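Local structure of 3-methylornithine synthase (Methanosarcina barkeri, 3T7V) at residues I143-G148 / A153-A158; P147-N152 / L166-E171; G189-R194 / S227-D232. The protein catalyses the radical-based isomerisation of L-lysine to (3R)-3-methyl-D-ornithine, a step in pyrrolysine biosynthesis, using a [4Fe-4S] cluster and S-adenosylmethionine. All blocks are in the same frame, centred on the assembly; numbering follows the deposited sequence.

Contact 1: residues I143-G148 / A153-A158; sequences IMISPG and ATLLKA. With SAM (S-adenosylmethionine), chain C; MD0 (5-amino-D-isoleucine), chain D.
S146 OG, at the end of strand 143-146, accepts a hydrogen bond from the terminal amine of the bound 5-amino-D-isoleucine, with MD0 NE at 2.9 Å. The same hydroxyl is hydrogen-bonded to D112 OD1 on the adjacent strand and more weakly to T114 OG1, so protein groups of strand 110-115 position the oxygen that receives the ligand. Its chi1 of -54° sets OG beside the backbone N and opposite the carbonyl carbon, which turns it to the ligand. The backbone here also borders S-adenosylmethionine: S146 O is 3.9 Å from SAM CB, and G148 N lies 3.8 Å from SAM CA.

One residue earlier the strand faces the other way. I145 points out of the barrel to helix 152-160, and it carries most of the packing onto that helix. With chi1 at 60° CG1 stands between the backbone N and carbonyl carbon, and the extended chi2 pushes CD1 out as the leading atom. That methyl reaches two residues three positions apart on the helix, lying 4.2 Å from L155 CD2 and just as far from A158 CB. The contact is small, about 104 Å², but wholly buried.

This is the strand-to-helix step of the beta-alpha-beta unit that strand 163-167 completes in the TIM-type barrel of the radical SAM fold. Strand 143-146 runs parallel between strands 110-115 and 163-167, while F128 of helix 126-139 and Y202 also pack against I145 beside helix 152-160.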
loop_
_atom_site.group_PDB
_atom_site.type_symbol
_atom_site.label_atom_id
_atom_site.label_comp_id
_atom_site.label_asym_id
_atom_site.label_seq_id
_atom_site.Cartn_x
_atom_site.Cartn_y
_atom_site.Cartn_z
ATOM N N ILE A 143 0.093 -14.296 -0.823
ATOM C CA ILE A 143 0.514 -13.580 0.399
ATOM C C ILE A 143 1.424 -12.437 0.047
ATOM O O ILE A 143 2.429 -12.601 -0.687
ATOM C CB ILE A 143 1.301 -14.518 1.368
ATOM C CG1 ILE A 143 0.370 -15.551 1.941
ATOM C CG2 ILE A 143 1.947 -13.721 2.543
ATOM C CD1 ILE A 143 1.115 -16.522 2.859
ATOM N N MET A 144 1.077 -11.256 0.545
ATOM C CA MET A 144 1.974 -10.095 0.507
ATOM C C MET A 144 2.618 -10.048 1.886
ATOM O O MET A 144 1.935 -10.259 2.896
ATOM C CB MET A 144 1.157 -8.812 0.289
ATOM C CG MET A 144 1.982 -7.545 0.547
ATOM S SD MET A 144 0.915 -6.107 0.072
ATOM C CE MET A 144 1.338 -6.059 -1.600
ATOM N N ILE A 145 3.908 -9.862 1.942
ATOM C CA ILE A 145 4.603 -9.618 3.233
ATOM C C ILE A 145 5.091 -8.202 3.264
ATOM O O ILE A 145 5.651 -7.667 2.255
ATOM C CB ILE A 145 5.720 -10.668 3.480
ATOM C CG1 ILE A 145 6.786 -10.638 2.383
ATOM C CG2 ILE A 145 5.135 -12.036 3.795
ATOM C CD1 ILE A 145 8.049 -11.476 2.745
ATOM N N SER A 146 4.962 -7.577 4.452
ATOM C CA SER A 146 5.516 -6.246 4.693
ATOM C C SER A 146 6.297 -6.361 6.010
ATOM O O SER A 146 5.776 -5.986 7.062
ATOM C CB SER A 146 4.368 -5.216 4.834
ATOM O OG SER A 146 3.497 -5.260 3.734
ATOM N N PRO A 147 7.506 -6.909 5.974
ATOM C CA PRO A 147 8.223 -7.247 7.189
ATOM C C PRO A 147 9.279 -6.227 7.561
ATOM O O PRO A 147 10.058 -6.489 8.506
ATOM C CB PRO A 147 8.910 -8.563 6.772
ATOM C CG PRO A 147 9.308 -8.293 5.333
ATOM C CD PRO A 147 8.168 -7.449 4.736
ATOM N N GLY A 148 9.349 -5.139 6.778
ATOM C CA GLY A 148 10.485 -4.212 6.854
ATOM C C GLY A 148 11.678 -4.774 6.118
ATOM O O GLY A 148 11.538 -5.715 5.327
ATOM N N ALA A 153 18.515 -13.636 3.059
ATOM C CA ALA A 153 18.276 -15.040 3.314
ATOM C C ALA A 153 16.822 -15.253 3.774
ATOM O O ALA A 153 16.199 -16.257 3.478
ATOM C CB ALA A 153 19.222 -15.555 4.372
ATOM N N THR A 154 16.303 -14.331 4.605
ATOM C CA THR A 154 14.935 -14.523 5.097
ATOM C C THR A 154 13.965 -14.323 3.918
ATOM O O THR A 154 12.975 -15.066 3.822
ATOM C CB THR A 154 14.639 -13.538 6.182
ATOM O OG1 THR A 154 15.648 -13.726 7.177
ATOM C CG2 THR A 154 13.257 -13.813 6.834
ATOM N N LEU A 155 14.230 -13.340 3.050
ATOM C CA LEU A 155 13.351 -13.137 1.875
ATOM C C LEU A 155 13.271 -14.421 1.037
ATOM O O LEU A 155 12.211 -14.826 0.521
ATOM C CB LEU A 155 13.811 -11.922 0.999
ATOM C CG LEU A 155 13.563 -10.563 1.696
ATOM C CD1 LEU A 155 14.237 -9.529 0.760
ATOM C CD2 LEU A 155 12.044 -10.323 1.880
ATOM N N LEU A 156 14.435 -15.055 0.843
ATOM C CA LEU A 156 14.485 -16.270 0.013
ATOM C C LEU A 156 13.720 -17.417 0.688
ATOM O O LEU A 156 12.907 -18.111 0.013
ATOM C CB LEU A 156 16.003 -16.536 -0.161
ATOM C CG LEU A 156 16.555 -17.762 -0.660
ATOM C CD1 LEU A 156 18.053 -17.427 -0.936
ATOM C CD2 LEU A 156 16.321 -18.931 0.258
ATOM N N LYS A 157 13.824 -17.552 2.015
ATOM C CA LYS A 157 13.101 -18.613 2.705
ATOM C C LYS A 157 11.583 -18.360 2.708
ATOM O O LYS A 157 10.773 -19.322 2.577
ATOM C CB LYS A 157 13.618 -18.780 4.105
ATOM C CG LYS A 157 15.021 -19.421 4.116
ATOM C CD LYS A 157 15.501 -19.343 5.557
ATOM C CE LYS A 157 16.708 -20.200 5.682
ATOM N NZ LYS A 157 17.638 -19.451 6.579
ATOM N N ALA A 158 11.214 -17.094 2.854
ATOM C CA ALA A 158 9.777 -16.805 2.843
ATOM C C ALA A 158 9.134 -17.020 1.490
ATOM O O ALA A 158 7.988 -17.441 1.424
ATOM C CB ALA A 158 9.512 -15.412 3.350
HETATM N N SAM C . 7.528 -1.708 9.177
HETATM C CA SAM C . 7.515 -2.037 7.829
HETATM C C SAM C . 7.935 -0.952 6.922
HETATM O O SAM C . 8.178 0.184 7.378
HETATM O OXT SAM C . 8.147 -1.269 5.698
HETATM C CB SAM C . 6.258 -2.084 7.310
HETATM C CG SAM C . 5.215 -1.104 7.668
HETATM S SD SAM C . 4.462 -0.303 6.188
HETATM C CE SAM C . 2.791 -0.882 6.305
HETATM C "C5'" SAM C . 4.281 1.372 6.763
HETATM C "C4'" SAM C . 4.244 2.257 5.760
HETATM O "O4'" SAM C . 2.838 2.693 6.286
HETATM C "C3'" SAM C . 5.201 3.176 5.706
HETATM O "O3'" SAM C . 5.801 2.579 4.547
HETATM C "C2'" SAM C . 4.226 4.251 5.205
HETATM O "O2'" SAM C . 4.184 4.377 3.746
HETATM C "C1'" SAM C . 2.815 4.032 5.779
HETATM N N9 SAM C . 2.621 4.899 6.998
HETATM C C8 SAM C . 3.186 4.815 8.240
HETATM N N7 SAM C . 2.758 5.826 8.983
HETATM C C5 SAM C . 1.892 6.570 8.215
HETATM C C6 SAM C . 1.209 7.773 8.446
HETATM N N6 SAM C . 1.282 8.435 9.601
HETATM N N1 SAM C . 0.393 8.237 7.487
HETATM C C2 SAM C . 0.286 7.613 6.277
HETATM N N3 SAM C . 1.020 6.514 5.978
HETATM C C4 SAM C . 1.803 5.992 6.975
HETATM C C MD0 D . -2.714 -0.348 3.719
HETATM N N MD0 D . -2.866 -0.261 6.141
HETATM O O MD0 D . -2.767 -1.075 2.706
HETATM C CA MD0 D . -2.234 -0.931 5.009
HETATM C CB MD0 D . -0.683 -0.815 5.116
HETATM C CD MD0 D . 1.398 -2.102 4.277
HETATM N NE MD0 D . 1.876 -2.969 3.208
HETATM C CG MD0 D . -0.053 -1.712 4.010
HETATM C CG2 MD0 D . -0.145 0.633 4.983
HETATM O OXT MD0 D . -3.042 0.845 3.714
#

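Contact 2: residues P147-N152 / L166-E171; sequences PGLMDN and LALYQE. With SAM (S-adenosylmethionine), chain C; MD0 (5-amino-D-isoleucine), chain D.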
loop_
_atom_site.group_PDB
_atom_site.type_symbol
_atom_site.label_atom_id
_atom_site.label_comp_id
_atom_site.label_asym_id
_atom_site.label_seq_id
_atom_site.Cartn_x
_atom_site.Cartn_y
_atom_site.Cartn_z
ATOM N N PRO A 147 7.506 -6.909 5.974
ATOM C CA PRO A 147 8.223 -7.247 7.189
ATOM C C PRO A 147 9.279 -6.227 7.561
ATOM O O PRO A 147 10.058 -6.489 8.506
ATOM C CB PRO A 147 8.910 -8.563 6.772
ATOM C CG PRO A 147 9.308 -8.293 5.333
ATOM C CD PRO A 147 8.168 -7.449 4.736
ATOM N N GLY A 148 9.349 -5.139 6.778
ATOM C CA GLY A 148 10.485 -4.212 6.854
ATOM C C GLY A 148 11.678 -4.774 6.118
ATOM O O GLY A 148 11.538 -5.715 5.327
ATOM N N LEU A 149 12.847 -4.233 6.421
ATOM C CA LEU A 149 14.028 -4.600 5.665
ATOM C C LEU A 149 14.653 -5.892 6.291
ATOM O O LEU A 149 15.586 -5.879 7.130
ATOM C CB LEU A 149 14.953 -3.390 5.629
ATOM C CG LEU A 149 16.252 -3.682 4.904
ATOM C CD1 LEU A 149 15.908 -3.881 3.437
ATOM C CD2 LEU A 149 17.241 -2.560 5.101
ATOM N N MET A 150 14.017 -6.989 5.953
ATOM C CA MET A 150 14.494 -8.327 6.440
ATOM C C MET A 150 15.716 -8.682 5.485
ATOM O O MET A 150 15.836 -8.176 4.320
ATOM C CB MET A 150 13.287 -9.400 6.418
ATOM C CG MET A 150 12.287 -9.449 7.697
ATOM S SD MET A 150 13.258 -10.676 8.499
ATOM C CE MET A 150 12.326 -11.215 9.954
ATOM N N ASP A 151 16.617 -9.528 5.989
ATOM C CA ASP A 151 17.743 -9.886 5.168
ATOM C C ASP A 151 17.389 -10.735 3.980
ATOM O O ASP A 151 16.323 -11.351 3.897
ATOM C CB ASP A 151 18.910 -10.473 5.966
ATOM C CG ASP A 151 18.617 -11.723 6.684
ATOM O OD1 ASP A 151 17.900 -12.612 6.222
ATOM O OD2 ASP A 151 19.247 -11.911 7.749
ATOM N N ASN A 152 18.322 -10.767 3.024
ATOM C CA ASN A 152 18.061 -11.535 1.808
ATOM C C ASN A 152 17.820 -13.031 2.121
ATOM O O ASN A 152 16.957 -13.654 1.486
ATOM C CB ASN A 152 19.263 -11.457 0.876
ATOM C CG ASN A 152 19.432 -10.121 0.226
ATOM O OD1 ASN A 152 18.569 -9.241 0.326
ATOM N ND2 ASN A 152 20.544 -9.977 -0.532
ATOM N N LEU A 166 6.249 -8.658 -2.044
ATOM C CA LEU A 166 6.963 -7.897 -0.991
ATOM C C LEU A 166 6.542 -6.443 -1.079
ATOM O O LEU A 166 6.702 -5.818 -2.139
ATOM C CB LEU A 166 8.476 -7.983 -1.201
ATOM C CG LEU A 166 9.284 -7.069 -0.225
ATOM C CD1 LEU A 166 9.122 -7.568 1.187
ATOM C CD2 LEU A 166 10.714 -7.104 -0.683
ATOM N N ALA A 167 6.007 -5.914 0.009
ATOM C CA ALA A 167 5.671 -4.467 0.027
ATOM C C ALA A 167 6.710 -3.772 0.889
ATOM O O ALA A 167 6.816 -4.050 2.086
ATOM C CB ALA A 167 4.248 -4.290 0.610
ATOM N N LEU A 168 7.480 -2.914 0.274
ATOM C CA LEU A 168 8.589 -2.241 0.998
ATOM C C LEU A 168 8.714 -0.852 0.388
ATOM O O LEU A 168 9.360 -0.670 -0.659
ATOM C CB LEU A 168 9.912 -3.092 0.781
ATOM C CG LEU A 168 11.057 -2.642 1.714
ATOM C CD1 LEU A 168 10.782 -3.042 3.173
ATOM C CD2 LEU A 168 12.385 -3.271 1.187
ATOM N N TYR A 169 7.992 0.098 0.990
ATOM C CA TYR A 169 7.839 1.380 0.293
ATOM C C TYR A 169 9.006 2.294 0.561
ATOM O O TYR A 169 9.551 2.346 1.641
ATOM C CB TYR A 169 6.532 2.116 0.790
ATOM C CG TYR A 169 5.289 1.215 0.771
ATOM C CD1 TYR A 169 5.163 0.193 -0.177
ATOM C CD2 TYR A 169 4.301 1.380 1.690
ATOM C CE1 TYR A 169 4.049 -0.671 -0.153
ATOM C CE2 TYR A 169 3.210 0.553 1.743
ATOM C CZ TYR A 169 3.101 -0.487 0.839
ATOM O OH TYR A 169 1.996 -1.331 0.900
ATOM N N GLN A 170 9.405 3.003 -0.490
ATOM C CA GLN A 170 10.537 3.945 -0.339
ATOM C C GLN A 170 10.136 5.259 0.368
ATOM O O GLN A 170 11.015 5.950 0.930
ATOM C CB GLN A 170 11.085 4.319 -1.702
ATOM C CG GLN A 170 12.547 4.810 -1.619
ATOM C CD GLN A 170 13.556 3.749 -1.272
ATOM O OE1 GLN A 170 13.313 2.570 -1.449
ATOM N NE2 GLN A 170 14.750 4.177 -0.840
ATOM N N GLU A 171 8.822 5.602 0.324
ATOM C CA GLU A 171 8.261 6.880 0.922
ATOM C C GLU A 171 8.560 8.103 0.052
ATOM O O GLU A 171 7.670 8.890 -0.290
ATOM C CB GLU A 171 8.696 7.226 2.344
ATOM C CG GLU A 171 8.743 6.109 3.339
ATOM C CD GLU A 171 7.492 5.315 3.381
ATOM O OE1 GLU A 171 6.356 5.708 2.933
ATOM O OE2 GLU A 171 7.603 4.184 3.863
HETATM N N SAM C . 7.528 -1.708 9.177
HETATM C CA SAM C . 7.515 -2.037 7.829
HETATM C C SAM C . 7.935 -0.952 6.922
HETATM O O SAM C . 8.178 0.184 7.378
HETATM O OXT SAM C . 8.147 -1.269 5.698
HETATM C CB SAM C . 6.258 -2.084 7.310
HETATM C CG SAM C . 5.215 -1.104 7.668
HETATM S SD SAM C . 4.462 -0.303 6.188
HETATM C CE SAM C . 2.791 -0.882 6.305
HETATM C "C5'" SAM C . 4.281 1.372 6.763
HETATM C "C4'" SAM C . 4.244 2.257 5.760
HETATM O "O4'" SAM C . 2.838 2.693 6.286
HETATM C "C3'" SAM C . 5.201 3.176 5.706
HETATM O "O3'" SAM C . 5.801 2.579 4.547
HETATM C "C2'" SAM C . 4.226 4.251 5.205
HETATM O "O2'" SAM C . 4.184 4.377 3.746
HETATM C "C1'" SAM C . 2.815 4.032 5.779
HETATM N N9 SAM C . 2.621 4.899 6.998
HETATM C C8 SAM C . 3.186 4.815 8.240
HETATM N N7 SAM C . 2.758 5.826 8.983
HETATM C C5 SAM C . 1.892 6.570 8.215
HETATM C C6 SAM C . 1.209 7.773 8.446
HETATM N N6 SAM C . 1.282 8.435 9.601
HETATM N N1 SAM C . 0.393 8.237 7.487
HETATM C C2 SAM C . 0.286 7.613 6.277
HETATM N N3 SAM C . 1.020 6.514 5.978
HETATM C C4 SAM C . 1.803 5.992 6.975
HETATM C C MD0 D . -2.714 -0.348 3.719
HETATM N N MD0 D . -2.866 -0.261 6.141
HETATM O O MD0 D . -2.767 -1.075 2.706
HETATM C CA MD0 D . -2.234 -0.931 5.009
HETATM C CB MD0 D . -0.683 -0.815 5.116
HETATM C CD MD0 D . 1.398 -2.102 4.277
HETATM N NE MD0 D . 1.876 -2.969 3.208
HETATM C CG MD0 D . -0.053 -1.712 4.010
HETATM C CG2 MD0 D . -0.145 0.633 4.983
HETATM O OXT MD0 D . -3.042 0.845 3.714
HETATM O O HOH W 1 7.740 -3.916 4.692
#
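L168 lays its CD1 methyl over the flat of the G148 peptide, 3.5 Å from G148 O and nearly straight above the carbonyl group. The segments are the loop after strand 143-146 and the end of strand 163-167 with the loop that follows it, at the C-terminal end of a radical SAM TIM-type barrel, where cofactor and substrate bind. CG of L168 stands anti to the backbone N (chi1 -169°), which swings the branch across to the other loop, where its second methyl, CD2, meets L149 CD1. Next to this pair, the P147 ring and the L166 side chain cross at about a right angle, P147 CD touching L166 CD1 at 3.7 Å.

G148 has positive phi, and G148 O accepts a hydrogen bond from M150 N at 2.9 Å across an inverse gamma turn centred on L149. A water joins the segments to the cofactor: it accepts from G148 N and donates to A167 O at 2.8 Å and to the SAM carboxylate oxygen OXT at 2.9 Å.

Further along, Y169 OH accepts a hydrogen bond from MD0 NE at 2.8 Å and is also hydrogen-bonded to E205 OE1. The E171 carboxylate takes both ribose hydroxyls of SAM, one oxygen for each, and a salt bridge from R182 to OE2 holds that group in place; SAM O2' donates to E171 OE1 at 2.7 Å.

Contact 3: residues G189-R194 / S227-D232; sequences GRVNAR and STNDPD. With SAM (S-adenosylmethionine), chain C.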
loop_
_atom_site.group_PDB
_atom_site.type_symbol
_atom_site.label_atom_id
_atom_site.label_comp_id
_atom_site.label_asym_id
_atom_site.label_seq_id
_atom_site.Cartn_x
_atom_site.Cartn_y
_atom_site.Cartn_z
ATOM N N GLY A 189 19.378 0.431 0.648
ATOM C CA GLY A 189 19.056 -0.884 1.265
ATOM C C GLY A 189 17.672 -1.336 0.791
ATOM O O GLY A 189 17.440 -2.515 0.549
ATOM N N ARG A 190 16.694 -0.393 0.813
ATOM C CA ARG A 190 15.313 -0.791 0.462
ATOM C C ARG A 190 15.236 -1.073 -1.030
ATOM O O ARG A 190 14.515 -1.993 -1.449
ATOM C CB ARG A 190 14.215 0.240 0.866
ATOM C CG ARG A 190 14.142 0.407 2.379
ATOM C CD ARG A 190 13.216 1.486 2.857
ATOM N NE ARG A 190 11.807 1.088 2.853
ATOM C CZ ARG A 190 11.204 0.411 3.847
ATOM N NH1 ARG A 190 11.930 -0.121 4.885
ATOM N NH2 ARG A 190 9.858 0.228 3.846
ATOM N N VAL A 191 15.902 -0.235 -1.841
ATOM C CA VAL A 191 15.948 -0.468 -3.271
ATOM C C VAL A 191 16.534 -1.851 -3.564
ATOM O O VAL A 191 15.943 -2.646 -4.399
ATOM C CB VAL A 191 16.803 0.613 -3.910
ATOM C CG1 VAL A 191 17.011 0.285 -5.382
ATOM C CG2 VAL A 191 16.126 2.003 -3.781
ATOM N N ASN A 192 17.636 -2.203 -2.906
ATOM C CA ASN A 192 18.317 -3.448 -3.164
ATOM C C ASN A 192 17.502 -4.664 -2.713
ATOM O O ASN A 192 17.564 -5.753 -3.347
ATOM C CB ASN A 192 19.717 -3.407 -2.486
ATOM C CG ASN A 192 20.672 -2.485 -3.221
ATOM O OD1 ASN A 192 20.448 -2.109 -4.338
ATOM N ND2 ASN A 192 21.705 -2.054 -2.535
ATOM N N ALA A 193 16.750 -4.514 -1.596
ATOM C CA ALA A 193 15.939 -5.616 -1.151
ATOM C C ALA A 193 14.793 -5.893 -2.150
ATOM O O ALA A 193 14.487 -7.073 -2.407
ATOM C CB ALA A 193 15.368 -5.283 0.253
ATOM N N ARG A 194 14.191 -4.826 -2.701
ATOM C CA ARG A 194 13.147 -5.088 -3.702
ATOM C C ARG A 194 13.753 -5.753 -4.927
ATOM O O ARG A 194 13.101 -6.620 -5.499
ATOM C CB ARG A 194 12.422 -3.789 -4.048
ATOM C CG ARG A 194 11.525 -3.295 -2.899
ATOM C CD ARG A 194 10.567 -2.163 -3.389
ATOM N NE ARG A 194 11.294 -1.053 -3.965
ATOM C CZ ARG A 194 11.826 -0.021 -3.322
ATOM N NH1 ARG A 194 12.581 0.779 -4.108
ATOM N NH2 ARG A 194 11.589 0.256 -2.011
ATOM N N SER A 227 9.405 4.341 -10.970
ATOM C CA SER A 227 9.277 3.716 -12.263
ATOM C C SER A 227 10.566 2.984 -12.628
ATOM O O SER A 227 10.504 1.985 -13.330
ATOM C CB SER A 227 8.918 4.745 -13.331
ATOM O OG SER A 227 10.005 5.591 -13.554
ATOM N N THR A 228 11.733 3.455 -12.171
ATOM C CA THR A 228 13.015 2.909 -12.577
ATOM C C THR A 228 13.132 1.417 -12.310
ATOM O O THR A 228 13.661 0.710 -13.140
ATOM C CB THR A 228 14.105 3.591 -11.798
ATOM O OG1 THR A 228 14.173 4.914 -12.304
ATOM C CG2 THR A 228 15.437 2.877 -12.032
ATOM N N ASN A 229 12.557 0.950 -11.205
ATOM C CA ASN A 229 12.639 -0.440 -10.751
ATOM C C ASN A 229 11.483 -1.408 -11.208
ATOM O O ASN A 229 11.439 -2.588 -10.827
ATOM C CB ASN A 229 12.766 -0.397 -9.222
ATOM C CG ASN A 229 13.709 0.732 -8.743
ATOM O OD1 ASN A 229 13.268 1.760 -8.189
ATOM N ND2 ASN A 229 15.018 0.549 -8.992
ATOM N N ASP A 230 10.566 -0.932 -12.041
ATOM C CA ASP A 230 9.522 -1.802 -12.624
ATOM C C ASP A 230 8.655 -2.534 -11.556
ATOM O O ASP A 230 8.520 -3.768 -11.522
ATOM C CB ASP A 230 10.148 -2.820 -13.617
ATOM C CG ASP A 230 9.138 -3.415 -14.576
ATOM O OD1 ASP A 230 8.192 -2.695 -14.967
ATOM O OD2 ASP A 230 9.309 -4.607 -14.966
ATOM N N PRO A 231 8.097 -1.787 -10.622
ATOM C CA PRO A 231 7.284 -2.437 -9.578
ATOM C C PRO A 231 5.977 -2.973 -10.158
ATOM O O PRO A 231 5.433 -2.475 -11.147
ATOM C CB PRO A 231 7.007 -1.302 -8.608
ATOM C CG PRO A 231 7.022 -0.099 -9.483
ATOM C CD PRO A 231 8.076 -0.333 -10.518
ATOM N N ASP A 232 5.441 -3.996 -9.496
ATOM C CA ASP A 232 4.150 -4.605 -9.879
ATOM C C ASP A 232 2.928 -3.855 -9.354
ATOM O O ASP A 232 1.849 -3.920 -9.933
ATOM C CB ASP A 232 4.139 -6.060 -9.417
ATOM C CG ASP A 232 5.334 -6.800 -9.963
ATOM O OD1 ASP A 232 5.225 -7.208 -11.138
ATOM O OD2 ASP A 232 6.446 -6.874 -9.313
HETATM N N SAM C . 7.528 -1.708 9.177
HETATM C CA SAM C . 7.515 -2.037 7.829
HETATM C C SAM C . 7.935 -0.952 6.922
HETATM O O SAM C . 8.178 0.184 7.378
HETATM O OXT SAM C . 8.147 -1.269 5.698
HETATM C CB SAM C . 6.258 -2.084 7.310
HETATM C CG SAM C . 5.215 -1.104 7.668
HETATM S SD SAM C . 4.462 -0.303 6.188
HETATM C CE SAM C . 2.791 -0.882 6.305
HETATM C "C5'" SAM C . 4.281 1.372 6.763
HETATM C "C4'" SAM C . 4.244 2.257 5.760
HETATM O "O4'" SAM C . 2.838 2.693 6.286
HETATM C "C3'" SAM C . 5.201 3.176 5.706
HETATM O "O3'" SAM C . 5.801 2.579 4.547
HETATM C "C2'" SAM C . 4.226 4.251 5.205
HETATM O "O2'" SAM C . 4.184 4.377 3.746
HETATM C "C1'" SAM C . 2.815 4.032 5.779
HETATM N N9 SAM C . 2.621 4.899 6.998
HETATM C C8 SAM C . 3.186 4.815 8.240
HETATM N N7 SAM C . 2.758 5.826 8.983
HETATM C C5 SAM C . 1.892 6.570 8.215
HETATM C C6 SAM C . 1.209 7.773 8.446
HETATM N N6 SAM C . 1.282 8.435 9.601
HETATM N N1 SAM C . 0.393 8.237 7.487
HETATM C C2 SAM C . 0.286 7.613 6.277
HETATM N N3 SAM C . 1.020 6.514 5.978
HETATM C C4 SAM C . 1.803 5.992 6.975
#
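A chi1 of 173° puts V191 CG1 anti to its backbone N, and one of -41° on N229 leaves CG beside the N, bringing the valine methyl against the amide end of N229. The two side chains cross at about a right angle, with the alpha carbons of V191 and N229 8.2 Å apart. N229 lies where helix 216-228 runs out and the chain turns through D230, whose phi is positive. The guanidinium of R194 also lies near N229, but its NH2 is hydrogen-bonded to L168 O and Q170 OE1. R190 O lies 3.7 Å above the plane of the R194 guanidinium, offset toward its rim.

R190 leaves the helix on another side, bent at chi3. Its NH2 donates in the guanidinium plane to SAM OXT at 2.9 Å with an angle of 164°, while NE is hydrogen-bonded to Y169 O. A leucine here would probably leave the SAM carboxylate without this charged partner and Y169 O without this donor. The small helix-to-loop contact sits on the outer layer of the radical SAM barrel, with R190 part of the SAM-binding site.

Contacts 1 and 2, with centres 8 Å apart, share P147 and G148 and follow one chain path: the strand, its outer helix, then the next strand, which pairs with the first through I145 O and A167 N at 2.9 Å. Together they offer S146 and Y169 to the amine of the bound product. Contact 3 lies 10 Å from contact 2, centre to centre, and 15 Å from contact 1. Its helix 187-200 ties into contact 2 through two arginines: R194 NH2 is 2.8 Å from L168 O, and R190 NE is 2.9 Å from Y169 O. The link to contact 1 is light packing, L155 CD1 to A193 O at 4.0 Å. All three contacts include residues that touch SAM, while MD0 meets contacts 1 and 2.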